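PDB 3OG2: beta-galactosidase from Trichoderma reesei, which probably hydrolyses terminal non-reducing beta-D-galactose residues from beta-D-galactosides. Local coordinates for residues P53-L59 with E986-V991; D834-G838 with V991-H995; F101-T105 with G170-L174. All coordinates share one frame; numbering follows the deposited sequence.

How the interactions relate
Interactions 1 and 2 follow one another on the C-terminal segment and share V991. Their centres lie about 15 Å apart, and their segments alternate along the chain. In interaction 1 residues 986-991 run along the start of helix 58-66 of the TIM barrel. In interaction 2 residues 991-995 meet loop 834-838. Interaction 3 joins helix 98-107 to strand 172-177 within the barrel, about 17 Å from interaction 1, centre to centre. Both its segments fall between 53-59 and 986-991, and it closes before interaction 2 begins. Y58 and L59 of interaction 1 pack on A103. The C-terminal segment, more than 900 residues from 53-59 in sequence, thus lies against both the TIM barrel and loop 834-838.

Interaction 1: P53-L59 with E986-V991; sequences PVPSLYL and ERVEVV
E986 lays its CG against CD2 of L59, 3.4 Å away. The backbone oxygens E986 O and S56 O share one bridging water, which donates to both. V988 spreads its two methyls over the barrel side. CG2 reaches CD2 of L57 at 3.6 Å, while CG1, anti to the backbone N (chi1 -177°), meets CG1 of V54 at about a right angle. E989 brings the direct polar link: its N donates to S56 OG over 2.9 Å, at an N-H...O angle of 157°. A second water joins S56 OG, at 2.6 Å, to E989 O, to which it donates. S56 OG is therefore held by both the backbone and a water. With an alanine here, E989 N would probably lose its acceptor and the water one of its anchors. V991 closes the row. Its CG2 lies 3.6 Å from P53 O, a buried oxygen with no hydrogen-bond partner, and also packs on CD of P55. The C-terminal loop lies along the lead-in and start of helix 58-66, joined by apolar packing, one direct hydrogen bond and two water bridges. Helix 98-107 lies against P55, Y58 and L59, and strand 926-932 touches P53 and V991.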
ATOM      1  N   PRO A  53      10.990  -5.186   0.316  1.00  7.48           N
ATOM      2  CA  PRO A  53      12.113  -5.900  -0.331  1.00  7.99           C
ATOM      3  C   PRO A  53      12.520  -7.122   0.462  1.00  9.08           C
ATOM      4  O   PRO A  53      13.721  -7.351   0.720  1.00 10.94           O
ATOM      5  CB  PRO A  53      13.199  -4.820  -0.352  1.00 10.39           C
ATOM      6  CG  PRO A  53      12.957  -4.047   0.940  1.00  9.54           C
ATOM      7  CD  PRO A  53      11.429  -3.999   1.055  1.00  8.19           C
ATOM      8  N   VAL A  54      11.527  -7.930   0.808  1.00  8.30           N
ATOM      9  CA  VAL A  54      11.774  -9.189   1.563  1.00  8.46           C
ATOM     10  C   VAL A  54      10.940 -10.245   0.870  1.00  7.52           C
ATOM     11  O   VAL A  54       9.725 -10.382   1.150  1.00  8.23           O
ATOM     12  CB  VAL A  54      11.352  -9.081   3.013  1.00  8.31           C
ATOM     13  CG1 VAL A  54      11.611 -10.407   3.768  1.00  9.29           C
ATOM     14  CG2 VAL A  54      12.099  -7.945   3.731  1.00 10.78           C
ATOM     15  N   PRO A  55      11.540 -10.963  -0.066  1.00  8.03           N
ATOM     16  CA  PRO A  55      10.771 -11.883  -0.895  1.00  9.80           C
ATOM     17  C   PRO A  55       9.943 -12.887  -0.112  1.00  9.07           C
ATOM     18  O   PRO A  55       8.800 -13.204  -0.535  1.00 10.03           O
ATOM     19  CB  PRO A  55      11.856 -12.601  -1.719  1.00 12.29           C
ATOM     20  CG  PRO A  55      12.992 -11.650  -1.784  1.00 12.62           C
ATOM     21  CD  PRO A  55      12.948 -10.835  -0.513  1.00 10.08           C
ATOM     22  N   SER A  56      10.492 -13.368   1.003  1.00  8.79           N
ATOM     23  CA  SER A  56       9.730 -14.394   1.756  1.00 10.24           C
ATOM     24  C   SER A  56       8.563 -13.843   2.568  1.00  9.77           C
ATOM     25  O   SER A  56       7.807 -14.627   3.178  1.00 13.12           O
ATOM     26  CB  SER A  56      10.716 -15.208   2.628  1.00 14.15           C
ATOM     27  OG  SER A  56      11.395 -14.304   3.489  1.00 14.06           O
ATOM     28  N   LEU A  57       8.354 -12.506   2.577  1.00  8.76           N
ATOM     29  CA  LEU A  57       7.166 -11.949   3.221  1.00  8.55           C
ATOM     30  C   LEU A  57       6.027 -11.681   2.251  1.00  8.15           C
ATOM     31  O   LEU A  57       4.925 -11.375   2.717  1.00  8.40           O
ATOM     32  CB  LEU A  57       7.537 -10.622   3.933  1.00  8.98           C
ATOM     33  CG  LEU A  57       8.206 -10.881   5.297  1.00  9.01           C
ATOM     34  CD1 LEU A  57       8.661  -9.530   5.856  1.00 10.09           C
ATOM     35  CD2 LEU A  57       7.259 -11.590   6.272  1.00 10.72           C
ATOM     36  N   TYR A  58       6.227 -11.813   0.937  1.00  8.51           N
ATOM     37  CA  TYR A  58       5.044 -11.624   0.085  1.00  7.92           C
ATOM     38  C   TYR A  58       3.940 -12.588   0.417  1.00  7.28           C
ATOM     39  O   TYR A  58       2.760 -12.195   0.426  1.00  8.08           O
ATOM     40  CB  TYR A  58       5.441 -11.783  -1.384  1.00  8.02           C
ATOM     41  CG  TYR A  58       6.386 -10.710  -1.890  1.00  8.20           C
ATOM     42  CD1 TYR A  58       6.216  -9.374  -1.496  1.00  8.73           C
ATOM     43  CD2 TYR A  58       7.425 -11.062  -2.745  1.00  8.42           C
ATOM     44  CE1 TYR A  58       7.104  -8.390  -1.961  1.00  8.40           C
ATOM     45  CE2 TYR A  58       8.313 -10.075  -3.228  1.00  8.61           C
ATOM     46  CZ  TYR A  58       8.132  -8.764  -2.825  1.00  9.60           C
ATOM     47  OH  TYR A  58       8.991  -7.761  -3.301  1.00  8.65           O
ATOM     48  N   LEU A  59       4.253 -13.832   0.757  1.00  7.88           N
ATOM     49  CA  LEU A  59       3.205 -14.792   1.075  1.00  7.69           C
ATOM     50  C   LEU A  59       2.473 -14.385   2.337  1.00  7.66           C
ATOM     51  O   LEU A  59       1.268 -14.641   2.474  1.00  8.74           O
ATOM     52  CB  LEU A  59       3.786 -16.206   1.242  1.00  9.63           C
ATOM     53  CG  LEU A  59       2.760 -17.318   1.394  1.00  9.78           C
ATOM     54  CD1 LEU A  59       1.761 -17.453   0.234  1.00 12.85           C
ATOM     55  CD2 LEU A  59       3.490 -18.646   1.636  1.00 13.51           C
ATOM     56  N   GLU A 986       4.891 -18.893   6.810  1.00 10.38           N
ATOM     57  CA  GLU A 986       6.102 -19.518   6.293  1.00 11.02           C
ATOM     58  C   GLU A 986       7.286 -18.692   6.764  1.00 13.76           C
ATOM     59  O   GLU A 986       7.234 -17.466   6.938  1.00 13.63           O
ATOM     60  CB  GLU A 986       6.086 -19.580   4.764  1.00 17.06           C
ATOM     61  CG  GLU A 986       4.991 -20.421   4.168  1.00 27.93           C
ATOM     62  CD  GLU A 986       4.907 -21.873   4.525  1.00 50.12           C
ATOM     63  OE1 GLU A 986       5.981 -22.522   4.493  1.00 73.25           O
ATOM     64  OE2 GLU A 986       3.831 -22.430   4.828  1.00 64.95           O
ATOM     65  N   ARG A 987       8.403 -19.357   7.015  1.00 13.61           N
ATOM     66  CA  ARG A 987       9.565 -18.725   7.624  1.00 16.50           C
ATOM     67  C   ARG A 987      10.126 -17.601   6.764  1.00 12.92           C
ATOM     68  O   ARG A 987      10.137 -17.682   5.533  1.00 14.69           O
ATOM     69  CB  ARG A 987      10.637 -19.811   7.894  1.00 23.33           C
ATOM     70  CG  ARG A 987      10.271 -20.614   9.155  1.00 40.29           C
ATOM     71  CD  ARG A 987      11.387 -21.344   9.847  1.00 48.40           C
ATOM     72  NE  ARG A 987      11.203 -22.773   9.847  1.00 62.14           N
ATOM     73  CZ  ARG A 987      10.331 -23.661   9.445  1.00 65.45           C
ATOM     74  NH1 ARG A 987       9.192 -23.391   8.827  1.00 55.81           N
ATOM     75  NH2 ARG A 987      10.627 -24.949   9.687  1.00 76.14           N
ATOM     76  N   VAL A 988      10.608 -16.570   7.458  1.00 12.48           N
ATOM     77  CA  VAL A 988      11.209 -15.407   6.818  1.00 11.12           C
ATOM     78  C   VAL A 988      12.716 -15.607   6.683  1.00 11.49           C
ATOM     79  O   VAL A 988      13.405 -15.837   7.649  1.00 15.81           O
ATOM     80  CB  VAL A 988      10.950 -14.116   7.602  1.00 12.49           C
ATOM     81  CG1 VAL A 988      11.520 -12.888   6.865  1.00 15.41           C
ATOM     82  CG2 VAL A 988       9.467 -13.904   7.875  1.00 14.82           C
ATOM     83  N   GLU A 989      13.175 -15.523   5.451  1.00 11.59           N
ATOM     84  CA  GLU A 989      14.596 -15.676   5.189  1.00 13.37           C
ATOM     85  C   GLU A 989      15.261 -14.329   5.207  1.00 11.08           C
ATOM     86  O   GLU A 989      14.732 -13.338   4.643  1.00 11.80           O
ATOM     87  CB  GLU A 989      14.779 -16.299   3.797  1.00 15.69           C
ATOM     88  CG  GLU A 989      14.182 -17.716   3.784  1.00 29.28           C
ATOM     89  CD  GLU A 989      14.766 -18.507   2.647  1.00 43.76           C
ATOM     90  OE1 GLU A 989      15.881 -18.109   2.225  1.00 61.32           O
ATOM     91  OE2 GLU A 989      14.095 -19.480   2.212  1.00 59.37           O
ATOM     92  N   VAL A 990      16.440 -14.272   5.792  1.00 12.09           N
ATOM     93  CA  VAL A 990      17.186 -13.014   5.834  1.00 11.49           C
ATOM     94  C   VAL A 990      17.657 -12.645   4.443  1.00 11.34           C
ATOM     95  O   VAL A 990      18.210 -13.468   3.715  1.00 11.40           O
ATOM     96  CB  VAL A 990      18.396 -13.180   6.792  1.00 13.42           C
ATOM     97  CG1 VAL A 990      19.234 -11.925   6.767  1.00 16.62           C
ATOM     98  CG2 VAL A 990      17.893 -13.550   8.195  1.00 16.30           C
ATOM     99  N   VAL A 991      17.475 -11.387   4.115  1.00  9.74           N
ATOM    100  CA  VAL A 991      17.955 -10.876   2.830  1.00 11.02           C
ATOM    101  C   VAL A 991      19.453 -10.683   2.929  1.00 11.75           C
ATOM    102  O   VAL A 991      19.914 -10.009   3.860  1.00 13.92           O
ATOM    103  CB  VAL A 991      17.204  -9.564   2.537  1.00 10.99           C
ATOM    104  CG1 VAL A 991      17.744  -8.926   1.274  1.00 12.81           C
ATOM    105  CG2 VAL A 991      15.712  -9.820   2.381  1.00 11.97           C
TER
HETATM  106  O   HOH W   1      13.316 -13.008   2.245  1.00 13.21           O
HETATM  107  O   HOH W   2       5.996 -15.461   5.279  1.00 16.52           O

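Interaction 2: D834-G838 with V991-H995; sequences DVFRG and VKGPH
An Asx motif in the loop 834-838 shapes this surface contact, setting F836 and R837 against the C-terminal segment. D834 OD1 accepts from R837 N, which comes from above the carboxylate plane. The other oxygen, OD2, forms a salt bridge with R837 NH1 at 2.8 Å, on its syn side. The salt bridge probably helps hold the guanidinium in place for P994. Its NH2 donates to P994 O over 2.9 Å, at an N-H...O angle of 162°, with the oxygen near the guanidinium plane. A weak second bond comes from NH1 to the same oxygen. NH2 also bonds N924 O, so the group is tied to three residues. G993 CA lies over one guanidinium face.

The F836 side chain swings out with CG anti to its backbone N (chi1 -168°), which brings the ring to the C-terminal segment. G993 CA makes a CH-pi contact over one face, 4.1 Å from the ring centroid. K992 O also stands above the ring plane, offset toward the rim. V991 CG1 touches the edge at CE1, 3.6 Å away. P994 CD approaches obliquely, 3.5 Å from CG. The pairing is of an Asx motif, whose residues F836 and R837 do the touching, with a segment that holds an inverse gamma turn at K992; both are irregular loop.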
ATOM      1  N   ASP A 834      25.807  -0.208  -5.745  1.00 11.23           N
ATOM      2  CA  ASP A 834      25.154  -1.321  -5.027  1.00 11.44           C
ATOM      3  C   ASP A 834      24.099  -1.955  -5.896  1.00 11.42           C
ATOM      4  O   ASP A 834      22.914  -1.549  -5.882  1.00 11.40           O
ATOM      5  CB  ASP A 834      24.596  -0.792  -3.714  1.00 14.68           C
ATOM      6  CG  ASP A 834      24.189  -1.930  -2.802  1.00 14.93           C
ATOM      7  OD1 ASP A 834      23.928  -3.071  -3.265  1.00 15.02           O
ATOM      8  OD2 ASP A 834      24.122  -1.674  -1.578  1.00 15.95           O
ATOM      9  N   VAL A 835      24.515  -2.944  -6.711  1.00 10.47           N
ATOM     10  CA  VAL A 835      23.517  -3.553  -7.582  1.00 10.77           C
ATOM     11  C   VAL A 835      22.483  -4.289  -6.771  1.00 10.22           C
ATOM     12  O   VAL A 835      21.331  -4.370  -7.187  1.00 13.49           O
ATOM     13  CB  VAL A 835      24.210  -4.501  -8.558  1.00 15.80           C
ATOM     14  CG1 VAL A 835      23.200  -5.306  -9.395  1.00 23.48           C
ATOM     15  CG2 VAL A 835      25.160  -3.683  -9.437  1.00 20.57           C
ATOM     16  N   PHE A 836      22.835  -4.830  -5.610  1.00 10.22           N
ATOM     17  CA  PHE A 836      21.855  -5.579  -4.831  1.00  9.83           C
ATOM     18  C   PHE A 836      20.756  -4.670  -4.282  1.00  8.57           C
ATOM     19  O   PHE A 836      19.600  -5.089  -4.282  1.00 10.93           O
ATOM     20  CB  PHE A 836      22.600  -6.261  -3.682  1.00 10.93           C
ATOM     21  CG  PHE A 836      21.726  -7.295  -2.979  1.00 11.36           C
ATOM     22  CD1 PHE A 836      20.865  -6.937  -1.940  1.00 11.90           C
ATOM     23  CD2 PHE A 836      21.783  -8.646  -3.364  1.00 15.38           C
ATOM     24  CE1 PHE A 836      20.075  -7.843  -1.283  1.00 12.50           C
ATOM     25  CE2 PHE A 836      20.995  -9.550  -2.651  1.00 17.80           C
ATOM     26  CZ  PHE A 836      20.152  -9.195  -1.595  1.00 15.10           C
ATOM     27  N   ARG A 837      21.117  -3.510  -3.760  1.00  8.51           N
ATOM     28  CA  ARG A 837      20.119  -2.642  -3.096  1.00  7.70           C
ATOM     29  C   ARG A 837      19.535  -1.614  -4.057  1.00  8.48           C
ATOM     30  O   ARG A 837      18.572  -0.936  -3.654  1.00  9.29           O
ATOM     31  CB  ARG A 837      20.729  -1.975  -1.853  1.00  8.30           C
ATOM     32  CG  ARG A 837      21.227  -3.033  -0.842  1.00 10.40           C
ATOM     33  CD  ARG A 837      21.646  -2.382   0.458  1.00 10.75           C
ATOM     34  NE  ARG A 837      22.186  -3.339   1.451  1.00  9.37           N
ATOM     35  CZ  ARG A 837      23.362  -3.940   1.344  1.00 10.18           C
ATOM     36  NH1 ARG A 837      24.201  -3.778   0.331  1.00 11.75           N
ATOM     37  NH2 ARG A 837      23.752  -4.768   2.304  1.00 11.93           N
ATOM     38  N   GLY A 838      20.039  -1.514  -5.276  1.00  8.00           N
ATOM     39  CA  GLY A 838      19.368  -0.754  -6.310  1.00  8.83           C
ATOM     40  C   GLY A 838      19.866   0.668  -6.442  1.00  7.79           C
ATOM     41  O   GLY A 838      20.727   1.143  -5.696  1.00  8.91           O
ATOM     42  N   VAL A 991      17.475 -11.387   4.115  1.00  9.74           N
ATOM     43  CA  VAL A 991      17.955 -10.876   2.830  1.00 11.02           C
ATOM     44  C   VAL A 991      19.453 -10.683   2.929  1.00 11.75           C
ATOM     45  O   VAL A 991      19.914 -10.009   3.860  1.00 13.92           O
ATOM     46  CB  VAL A 991      17.204  -9.564   2.537  1.00 10.99           C
ATOM     47  CG1 VAL A 991      17.744  -8.926   1.274  1.00 12.81           C
ATOM     48  CG2 VAL A 991      15.712  -9.820   2.381  1.00 11.97           C
ATOM     49  N   LYS A 992      20.181 -11.271   2.005  1.00 13.31           N
ATOM     50  CA  LYS A 992      21.649 -11.314   2.035  1.00 19.83           C
ATOM     51  C   LYS A 992      22.269 -10.121   1.345  1.00 16.16           C
ATOM     52  O   LYS A 992      22.905 -10.248   0.289  1.00 22.23           O
ATOM     53  CB  LYS A 992      22.146 -12.616   1.379  1.00 25.31           C
ATOM     54  CG  LYS A 992      21.528 -13.862   2.013  1.00 31.68           C
ATOM     55  CD  LYS A 992      22.109 -15.191   1.523  1.00 42.02           C
ATOM     56  CE  LYS A 992      21.466 -16.388   2.200  1.00 38.78           C
ATOM     57  NZ  LYS A 992      20.783 -17.368   1.319  1.00 59.58           N
ATOM     58  N   GLY A 993      22.088  -8.930   1.918  1.00 15.10           N
ATOM     59  CA  GLY A 993      22.706  -7.757   1.317  1.00 20.01           C
ATOM     60  C   GLY A 993      24.227  -7.831   1.436  1.00 16.35           C
ATOM     61  O   GLY A 993      24.767  -8.245   2.475  1.00 16.91           O
ATOM     62  N   PRO A 994      25.003  -7.494   0.404  1.00 16.17           N
ATOM     63  CA  PRO A 994      26.460  -7.493   0.511  1.00 15.54           C
ATOM     64  C   PRO A 994      27.003  -6.622   1.627  1.00 14.58           C
ATOM     65  O   PRO A 994      26.489  -5.556   1.934  1.00 14.28           O
ATOM     66  CB  PRO A 994      26.870  -6.896  -0.844  1.00 19.50           C
ATOM     67  CG  PRO A 994      25.819  -7.510  -1.722  1.00 21.54           C
ATOM     68  CD  PRO A 994      24.541  -7.194  -0.967  1.00 19.65           C
ATOM     69  N   HIS A 995      28.087  -7.144   2.227  1.00 14.34           N
ATOM     70  CA  HIS A 995      28.770  -6.383   3.255  1.00 13.32           C
ATOM     71  C   HIS A 995      29.719  -5.363   2.653  1.00 12.87           C
ATOM     72  O   HIS A 995      29.997  -5.381   1.437  1.00 15.87           O
ATOM     73  CB  HIS A 995      29.587  -7.368   4.083  1.00 16.27           C
ATOM     74  CG  HIS A 995      28.737  -8.284   4.899  1.00 19.84           C
ATOM     75  ND1 HIS A 995      27.440  -8.689   4.755  1.00 23.34           N
ATOM     76  CD2 HIS A 995      29.158  -8.888   6.050  1.00 27.26           C
ATOM     77  CE1 HIS A 995      27.077  -9.500   5.727  1.00 30.94           C
ATOM     78  NE2 HIS A 995      28.123  -9.634   6.532  1.00 37.22           N
TER

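Interaction 3: F101-T105 with G170-L174; sequences FEAAT and GPVIL
F101 of helix 98-107 packs on P171 and V172 at the start of strand 172-177, a helix-on-strand contact of the TIM barrel. Its CB lies 4.2 Å from CG of P171. From there CG stands anti to the carbonyl carbon (chi1 -61°), and the ring runs out past the proline. Along one side of the ring, CE1 reaches CG2 of V172 at 4.1 Å. Both P171 and V172 approach this ring obliquely. Beyond the two segments, L111 of strand 110-116, I160 of helix 144-163 and the loop residue A164 also touch F101. The side chain of the galactose-binding residue Y76 lies about 11 Å from that of F101.

P171 is the other centre of the contact. Its CB points toward the helix, and the ring atoms meet three of its residues. CB packs on CB of A104, 3.8 Å away. CG lies 3.8 Å from F101 O, an oxygen that also takes the backbone bond from T105 N. No hydrogen bond crosses between the segments, so apolar packing carries most of the contact. The strand pairs with strand 110-116, which follows helix 98-107 in the chain. Next to the proline nitrogen, CD sits 3.7 Å from T105 OG1.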
ATOM      1  N   PHE A 101       5.142 -13.399  -7.939  1.00  7.81           N
ATOM      2  CA  PHE A 101       4.267 -14.308  -8.691  1.00  8.02           C
ATOM      3  C   PHE A 101       4.082 -15.658  -8.006  1.00  7.75           C
ATOM      4  O   PHE A 101       2.977 -16.194  -7.957  1.00  8.30           O
ATOM      5  CB  PHE A 101       4.814 -14.522 -10.091  1.00  8.39           C
ATOM      6  CG  PHE A 101       4.937 -13.287 -10.979  1.00  8.63           C
ATOM      7  CD1 PHE A 101       4.031 -12.231 -10.905  1.00 11.09           C
ATOM      8  CD2 PHE A 101       5.983 -13.190 -11.896  1.00  9.48           C
ATOM      9  CE1 PHE A 101       4.139 -11.107 -11.701  1.00 11.18           C
ATOM     10  CE2 PHE A 101       6.084 -12.050 -12.730  1.00 10.10           C
ATOM     11  CZ  PHE A 101       5.153 -11.024 -12.626  1.00 10.39           C
ATOM     12  N   GLU A 102       5.212 -16.199  -7.508  1.00  8.69           N
ATOM     13  CA  GLU A 102       5.140 -17.502  -6.839  1.00  9.78           C
ATOM     14  C   GLU A 102       4.275 -17.452  -5.600  1.00  8.85           C
ATOM     15  O   GLU A 102       3.495 -18.406  -5.346  1.00 10.25           O
ATOM     16  CB  GLU A 102       6.568 -17.992  -6.530  1.00 12.05           C
ATOM     17  CG  GLU A 102       7.312 -18.314  -7.834  1.00 20.97           C
ATOM     18  CD  GLU A 102       8.672 -18.930  -7.626  1.00 41.03           C
ATOM     19  OE1 GLU A 102       9.020 -19.147  -6.438  1.00 74.04           O
ATOM     20  OE2 GLU A 102       9.392 -19.200  -8.627  1.00 44.51           O
ATOM     21  N   ALA A 103       4.406 -16.366  -4.839  1.00  8.79           N
ATOM     22  CA  ALA A 103       3.582 -16.261  -3.642  1.00  9.04           C
ATOM     23  C   ALA A 103       2.102 -16.131  -4.016  1.00  8.15           C
ATOM     24  O   ALA A 103       1.243 -16.639  -3.318  1.00  8.83           O
ATOM     25  CB  ALA A 103       3.995 -15.062  -2.794  1.00 10.91           C
ATOM     26  N   ALA A 104       1.795 -15.429  -5.105  1.00  8.01           N
ATOM     27  CA  ALA A 104       0.394 -15.306  -5.533  1.00  7.81           C
ATOM     28  C   ALA A 104      -0.168 -16.685  -5.846  1.00  7.33           C
ATOM     29  O   ALA A 104      -1.255 -17.065  -5.403  1.00  8.35           O
ATOM     30  CB  ALA A 104       0.272 -14.392  -6.765  1.00  8.63           C
ATOM     31  N   THR A 105       0.618 -17.445  -6.621  1.00  7.95           N
ATOM     32  CA  THR A 105       0.157 -18.836  -6.938  1.00  8.33           C
ATOM     33  C   THR A 105      -0.011 -19.647  -5.657  1.00  8.02           C
ATOM     34  O   THR A 105      -1.013 -20.358  -5.531  1.00  9.11           O
ATOM     35  CB  THR A 105       1.161 -19.506  -7.874  1.00  8.34           C
ATOM     36  OG1 THR A 105       1.160 -18.795  -9.113  1.00  9.89           O
ATOM     37  CG2 THR A 105       0.817 -20.987  -8.101  1.00 10.69           C
ATOM     38  N   GLY A 170       0.167 -19.051 -14.815  1.00  9.93           N
ATOM     39  CA  GLY A 170       0.577 -18.089 -13.783  1.00  9.47           C
ATOM     40  C   GLY A 170      -0.637 -17.320 -13.288  1.00  7.86           C
ATOM     41  O   GLY A 170      -1.819 -17.566 -13.635  1.00  8.90           O
ATOM     42  N   PRO A 171      -0.349 -16.395 -12.378  1.00  7.52           N
ATOM     43  CA  PRO A 171      -1.428 -15.664 -11.702  1.00  7.35           C
ATOM     44  C   PRO A 171      -1.956 -14.432 -12.406  1.00  6.58           C
ATOM     45  O   PRO A 171      -2.974 -13.917 -11.930  1.00  7.48           O
ATOM     46  CB  PRO A 171      -0.729 -15.258 -10.367  1.00  8.27           C
ATOM     47  CG  PRO A 171       0.714 -15.095 -10.777  1.00  8.26           C
ATOM     48  CD  PRO A 171       0.977 -16.179 -11.782  1.00  8.64           C
ATOM     49  N   VAL A 172      -1.306 -13.915 -13.439  1.00  6.60           N
ATOM     50  CA  VAL A 172      -1.725 -12.599 -13.989  1.00  7.19           C
ATOM     51  C   VAL A 172      -2.950 -12.728 -14.892  1.00  6.94           C
ATOM     52  O   VAL A 172      -2.940 -13.503 -15.868  1.00  7.70           O
ATOM     53  CB  VAL A 172      -0.555 -11.927 -14.747  1.00  6.69           C
ATOM     54  CG1 VAL A 172      -1.055 -10.647 -15.409  1.00  8.61           C
ATOM     55  CG2 VAL A 172       0.595 -11.612 -13.796  1.00  7.47           C
ATOM     56  N   ILE A 173      -4.000 -11.985 -14.553  1.00  6.89           N
ATOM     57  CA  ILE A 173      -5.247 -12.057 -15.331  1.00  6.32           C
ATOM     58  C   ILE A 173      -5.593 -10.780 -16.076  1.00  7.01           C
ATOM     59  O   ILE A 173      -6.435 -10.812 -16.967  1.00  8.12           O
ATOM     60  CB  ILE A 173      -6.437 -12.423 -14.383  1.00  6.69           C
ATOM     61  CG1 ILE A 173      -6.626 -11.423 -13.243  1.00  7.72           C
ATOM     62  CG2 ILE A 173      -6.283 -13.860 -13.907  1.00  7.77           C
ATOM     63  CD1 ILE A 173      -7.934 -11.584 -12.504  1.00  9.70           C
ATOM     64  N   LEU A 174      -4.978  -9.660 -15.715  1.00  7.32           N
ATOM     65  CA  LEU A 174      -5.332  -8.344 -16.274  1.00  6.63           C
ATOM     66  C   LEU A 174      -4.052  -7.507 -16.311  1.00  6.16           C
ATOM     67  O   LEU A 174      -3.157  -7.700 -15.505  1.00  6.91           O
ATOM     68  CB  LEU A 174      -6.343  -7.607 -15.440  1.00  7.05           C
ATOM     69  CG  LEU A 174      -7.745  -8.217 -15.389  1.00  7.94           C
ATOM     70  CD1 LEU A 174      -8.538  -7.503 -14.276  1.00 10.10           C
ATOM     71  CD2 LEU A 174      -8.444  -8.050 -16.745  1.00  8.60           C
TER